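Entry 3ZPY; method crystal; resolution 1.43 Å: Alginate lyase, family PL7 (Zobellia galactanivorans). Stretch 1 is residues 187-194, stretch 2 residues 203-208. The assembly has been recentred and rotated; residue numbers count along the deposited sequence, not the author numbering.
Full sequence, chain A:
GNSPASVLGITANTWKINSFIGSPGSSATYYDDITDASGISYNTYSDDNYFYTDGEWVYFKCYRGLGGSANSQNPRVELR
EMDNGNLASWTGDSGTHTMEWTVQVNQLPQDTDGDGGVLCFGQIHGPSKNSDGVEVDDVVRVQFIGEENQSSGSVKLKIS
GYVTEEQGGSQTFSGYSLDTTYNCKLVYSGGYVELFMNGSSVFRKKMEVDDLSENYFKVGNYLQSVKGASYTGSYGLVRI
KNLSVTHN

Stretch 1 (187-194) VYSGGYVE
Stretch 2 (203-208) FRKKME

Two antiparallel strands of one sheet are joined here by backbone hydrogen bonds, with a cation-pi and salt-bridge ladder on one face and an apolar cluster on the other. Stretch 1 is itself a hairpin: strand 187-189 returns as strand 192-194 through a type I' turn from Ser189 to Tyr192, whose central glycines, Gly190 (phi/psi 65/19) and Gly191 (76/7), take the positive phi that glycine tolerates best. A CB on Gly191 would lie tightly against Lys206 NZ.

Strand 192-194 runs at 167° to strand 203-206. Val193 and Lys205 form the hydrogen-bonded pair, N to O at 2.9 Å in both directions; Tyr192 with Lys206 and Glu194 with Arg204 are the flanking non-hydrogen-bonded pairs, CA to CA 4.1 and 4.2 Å. Beyond them, Met207 N donates to Gly191 O at 2.9 Å, nearly linearly.

Tyr192, Glu194, Arg204 and Lys206 share a face. The Tyr192 ring (chi1 m, chi2 79°) is sandwiched: Lys206 CB lies 3.7 Å from its centroid on one side, while on the opposite side the Arg204 guanidinium stacks flat, planes at 9° and CZ 3.7 Å from the centroid. Arginine suits this place because its planar cation can cover an aromatic face while its edge still binds an acid. Extended through three t rotamers, with chi4 87°, Arg204 sends NH1 to OE1 of buried Glu194 (t, t, chi3 18°) in a 3.0 Å salt bridge. A water accepts from Arg204 NH1 and donates to Ser189 O, both at 2.9 Å. Lys206 (t, t, t, p) brings NZ 2.7 Å from Gly190 O.

Val193 (t) points to the other face, where its CG2 meets Met207 CG at 4.0 Å. Flexible, unbranched Met207 (m, m, m) also reaches buried Tyr188, CG to CZ 4.0 Å.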

# COMPACT_ATOMS: atom_id res chain seq x y z
N VAL A 187 8.04 -1.66 -11.12
CA VAL A 187 9.39 -2.21 -11.40
C VAL A 187 10.39 -1.24 -10.81
O VAL A 187 10.29 -0.04 -11.02
CB VAL A 187 9.62 -2.40 -12.88
CG1 VAL A 187 10.99 -3.06 -13.09
CG2 VAL A 187 8.54 -3.36 -13.52
N TYR A 188 11.42 -1.79 -10.19
CA TYR A 188 12.60 -1.03 -9.77
C TYR A 188 13.78 -1.78 -10.38
O TYR A 188 14.03 -2.93 -10.00
CB TYR A 188 12.70 -1.03 -8.20
CG TYR A 188 13.54 0.07 -7.59
CD1 TYR A 188 14.29 1.01 -8.34
CD2 TYR A 188 13.51 0.24 -6.21
CE1 TYR A 188 15.09 2.03 -7.70
CE2 TYR A 188 14.27 1.26 -5.54
CZ TYR A 188 15.01 2.16 -6.31
OH TYR A 188 15.76 3.15 -5.60
N SER A 189 14.45 -1.12 -11.34
CA SER A 189 15.50 -1.79 -12.13
C SER A 189 16.36 -0.74 -12.71
O SER A 189 15.87 0.29 -13.20
CB SER A 189 14.87 -2.66 -13.26
OG SER A 189 15.91 -3.34 -13.97
N GLY A 190 17.67 -0.95 -12.64
CA GLY A 190 18.58 0.04 -13.22
C GLY A 190 18.58 1.42 -12.56
O GLY A 190 19.02 2.37 -13.14
N GLY A 191 18.07 1.46 -11.33
CA GLY A 191 17.85 2.59 -10.55
C GLY A 191 16.63 3.41 -10.97
O GLY A 191 16.38 4.44 -10.43
N TYR A 192 15.81 2.93 -11.90
CA TYR A 192 14.56 3.56 -12.26
C TYR A 192 13.38 2.91 -11.53
O TYR A 192 13.30 1.68 -11.44
CB TYR A 192 14.25 3.39 -13.76
CG TYR A 192 15.11 4.26 -14.66
CD1 TYR A 192 16.46 3.89 -14.96
CD2 TYR A 192 14.56 5.38 -15.28
CE1 TYR A 192 17.23 4.69 -15.83
CE2 TYR A 192 15.39 6.21 -16.09
CZ TYR A 192 16.65 5.82 -16.39
OH TYR A 192 17.53 6.57 -17.22
N VAL A 193 12.44 3.75 -11.04
CA VAL A 193 11.14 3.30 -10.49
C VAL A 193 10.11 3.54 -11.56
O VAL A 193 10.06 4.59 -12.19
CB VAL A 193 10.80 4.15 -9.26
CG1 VAL A 193 9.42 3.83 -8.78
CG2 VAL A 193 11.86 3.87 -8.21
N GLU A 194 9.30 2.50 -11.83
CA GLU A 194 8.32 2.54 -12.94
C GLU A 194 7.06 1.83 -12.64
O GLU A 194 7.07 0.75 -12.02
CB GLU A 194 8.96 1.99 -14.20
CG GLU A 194 8.06 2.04 -15.45
CD GLU A 194 8.86 1.83 -16.70
OE1 GLU A 194 10.03 1.31 -16.61
OE2 GLU A 194 8.39 2.23 -17.78
N PHE A 203 4.40 5.99 -15.60
CA PHE A 203 5.37 6.80 -14.76
C PHE A 203 6.69 6.06 -14.79
O PHE A 203 6.71 4.86 -14.46
CB PHE A 203 4.87 6.87 -13.31
CG PHE A 203 5.88 7.55 -12.45
CD1 PHE A 203 6.02 8.90 -12.44
CD2 PHE A 203 6.76 6.76 -11.71
CE1 PHE A 203 7.04 9.52 -11.68
CE2 PHE A 203 7.74 7.34 -10.94
CZ PHE A 203 7.88 8.71 -10.92
N ARG A 204 7.77 6.76 -15.05
CA ARG A 204 9.08 6.14 -14.98
C ARG A 204 10.07 7.25 -14.63
O ARG A 204 10.11 8.27 -15.37
CB ARG A 204 9.43 5.51 -16.35
CG ARG A 204 10.86 5.02 -16.41
CD ARG A 204 11.15 4.29 -17.72
NE ARG A 204 12.59 4.24 -18.01
CZ ARG A 204 13.41 3.28 -17.56
NH1 ARG A 204 12.91 2.25 -16.87
NH2 ARG A 204 14.70 3.33 -17.90
N LYS A 205 10.94 7.02 -13.61
CA LYS A 205 11.84 8.09 -13.19
C LYS A 205 13.00 7.47 -12.47
O LYS A 205 12.84 6.56 -11.65
CB LYS A 205 11.10 9.09 -12.27
CG LYS A 205 11.93 10.36 -12.00
CD LYS A 205 11.01 11.42 -11.37
CE LYS A 205 11.75 12.74 -11.05
NZ LYS A 205 12.22 13.32 -12.33
N LYS A 206 14.19 8.02 -12.74
CA LYS A 206 15.42 7.57 -12.06
C LYS A 206 15.49 8.10 -10.62
O LYS A 206 15.22 9.28 -10.38
CB LYS A 206 16.62 7.67 -12.98
CG LYS A 206 17.88 6.98 -12.49
CD LYS A 206 19.09 7.39 -13.31
CE LYS A 206 20.21 6.38 -13.17
NZ LYS A 206 19.74 4.99 -13.42
N MET A 207 15.96 7.25 -9.71
CA MET A 207 16.37 7.67 -8.35
C MET A 207 17.78 8.20 -8.46
O MET A 207 18.77 7.42 -8.68
CB MET A 207 16.33 6.50 -7.39
CG MET A 207 14.93 6.10 -7.04
SD MET A 207 14.24 7.22 -5.80
CE MET A 207 15.24 6.69 -4.36
N GLU A 208 17.95 9.50 -8.24
CA GLU A 208 19.29 10.13 -8.23
C GLU A 208 19.91 10.08 -6.85
O GLU A 208 20.17 11.09 -6.25
CB GLU A 208 19.23 11.58 -8.76
CG GLU A 208 18.67 11.74 -10.18
CD GLU A 208 19.48 11.02 -11.25
OE1 GLU A 208 20.66 10.63 -11.02
OE2 GLU A 208 18.92 10.87 -12.35
O HOH W 1 15.03 0.48 -15.94